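Local structure of trypsin inhibitor 3 (Spinacia oleracea, 4AOR) at residues Val26-Pro29 and Ile30-Ile33. The protein inhibits trypsin, as a small disulfide-knotted knottin of the Mirabilis serine proteinase inhibitor family. Numbering follows the deposited sequence.
Sequences VPHP and ILRI
His28 reaches across the inside of the loop of a beta hairpin to hold Ile30 and Leu31, where the chain links antiparallel strands 25-27 and 34-36 of the knottin's small sheet. By similarity the reactive bond for trypsin, Arg32-Ile33, lies in this loop.

Three hydrogen bonds shape it. At the base, the backbone N of His28 donates to Ile33 O at 3.0 Å, in the carbonyl plane. At the far end the imidazole stands in for backbone acceptors: His28 ND1 accepts from Ile30 N at 3.0 Å and from Leu31 N at 2.9 Å. Neither donor nitrogen lies in the ring plane: Ile30 N is tilted 23° from it and Leu31 N sits well out of it, at 36°. Both reach the same nitrogen, which must therefore act as acceptor. With CG anti to the backbone N (chi1 -164°), the ring is carried inward to meet them, and histidine suits the place because an unprotonated ND1, close to the backbone, can accept from two neighbouring amides at once.

Apolar contacts flank the ring. Pro29 CD lies over one face, toward its rim; Leu31 CG, also offset, makes a CH-pi contact with the opposite face, 4.1 Å from the ring centroid. Pro29, with its fixed phi, suits the bend, and its CG packs on Ile30 CG1.

The CB of Arg32, centre of an inverse gamma turn, is directed away from 26-29. Its guanidinium pairs with an acidic side chain of another protein chain, consistent with the reactive arginine's docking. Within the turn, Ile33 N donates a weak bond to Leu31 O at 2.9 Å.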
loop_
_atom_site.group_PDB
_atom_site.type_symbol
_atom_site.label_atom_id
_atom_site.label_comp_id
_atom_site.label_asym_id
_atom_site.label_seq_id
_atom_site.Cartn_x
_atom_site.Cartn_y
_atom_site.Cartn_z
ATOM N N VAL D 26 -4.899 16.428 -3.068
ATOM C CA VAL D 26 -5.267 15.888 -4.378
ATOM C C VAL D 26 -4.572 14.576 -4.659
ATOM O O VAL D 26 -3.520 14.304 -4.093
ATOM C CB VAL D 26 -4.884 16.872 -5.478
ATOM C CG1 VAL D 26 -5.712 18.147 -5.349
ATOM C CG2 VAL D 26 -3.396 17.196 -5.417
ATOM N N PRO D 27 -5.154 13.743 -5.524
ATOM C CA PRO D 27 -4.420 12.509 -5.839
ATOM C C PRO D 27 -3.141 12.824 -6.582
ATOM O O PRO D 27 -3.120 13.675 -7.494
ATOM C CB PRO D 27 -5.380 11.744 -6.765
ATOM C CG PRO D 27 -6.730 12.344 -6.510
ATOM C CD PRO D 27 -6.509 13.764 -6.091
ATOM N N HIS D 28 -2.054 12.183 -6.167
ATOM C CA HIS D 28 -0.815 12.240 -6.912
ATOM C C HIS D 28 -1.035 11.577 -8.268
ATOM O O HIS D 28 -1.801 10.601 -8.378
ATOM C CB HIS D 28 0.317 11.565 -6.134
ATOM C CG HIS D 28 1.681 11.911 -6.636
ATOM N ND1 HIS D 28 2.302 11.228 -7.668
ATOM C CD2 HIS D 28 2.557 12.869 -6.240
ATOM C CE1 HIS D 28 3.494 11.754 -7.883
ATOM N NE2 HIS D 28 3.671 12.758 -7.037
ATOM N N PRO D 29 -0.396 12.119 -9.326
ATOM C CA PRO D 29 -0.607 11.549 -10.659
ATOM C C PRO D 29 0.065 10.180 -10.859
ATOM O O PRO D 29 -0.327 9.436 -11.777
ATOM C CB PRO D 29 0.021 12.593 -11.592
ATOM C CG PRO D 29 1.069 13.257 -10.751
ATOM C CD PRO D 29 0.455 13.325 -9.368
ATOM N N ILE D 30 1.038 9.853 -10.005
ATOM C CA ILE D 30 1.856 8.657 -10.185
ATOM C C ILE D 30 1.874 7.737 -8.970
ATOM O O ILE D 30 1.563 6.537 -9.072
ATOM C CB ILE D 30 3.293 9.031 -10.543
ATOM C CG1 ILE D 30 3.311 9.768 -11.879
ATOM C CG2 ILE D 30 4.146 7.780 -10.651
ATOM C CD1 ILE D 30 2.840 8.899 -13.044
ATOM N N LEU D 31 2.280 8.285 -7.834
ATOM C CA LEU D 31 2.250 7.550 -6.581
ATOM C C LEU D 31 0.815 7.349 -6.128
ATOM O O LEU D 31 -0.019 8.214 -6.309
ATOM C CB LEU D 31 2.971 8.339 -5.501
ATOM C CG LEU D 31 4.434 8.631 -5.821
ATOM C CD1 LEU D 31 5.043 9.610 -4.791
ATOM C CD2 LEU D 31 5.257 7.344 -5.880
ATOM N N ARG D 32 0.535 6.243 -5.446
ATOM C CA ARG D 32 -0.841 5.976 -5.088
ATOM C C ARG D 32 -1.216 6.530 -3.713
ATOM O O ARG D 32 -1.818 5.853 -2.865
ATOM C CB ARG D 32 -1.132 4.491 -5.322
ATOM C CG ARG D 32 -0.971 4.310 -6.812
ATOM C CD ARG D 32 -1.285 2.978 -7.371
ATOM N NE ARG D 32 -1.486 3.195 -8.804
ATOM C CZ ARG D 32 -1.846 2.249 -9.650
ATOM N NH1 ARG D 32 -2.030 1.013 -9.215
ATOM N NH2 ARG D 32 -2.015 2.548 -10.931
ATOM N N ILE D 33 -0.848 7.801 -3.521
ATOM C CA ILE D 33 -1.186 8.532 -2.316
ATOM C C ILE D 33 -1.835 9.836 -2.743
ATOM O O ILE D 33 -1.765 10.204 -3.910
ATOM C CB ILE D 33 0.081 8.947 -1.533
ATOM C CG1 ILE D 33 1.118 9.557 -2.460
ATOM C CG2 ILE D 33 0.673 7.773 -0.760
ATOM C CD1 ILE D 33 2.178 10.304 -1.700
#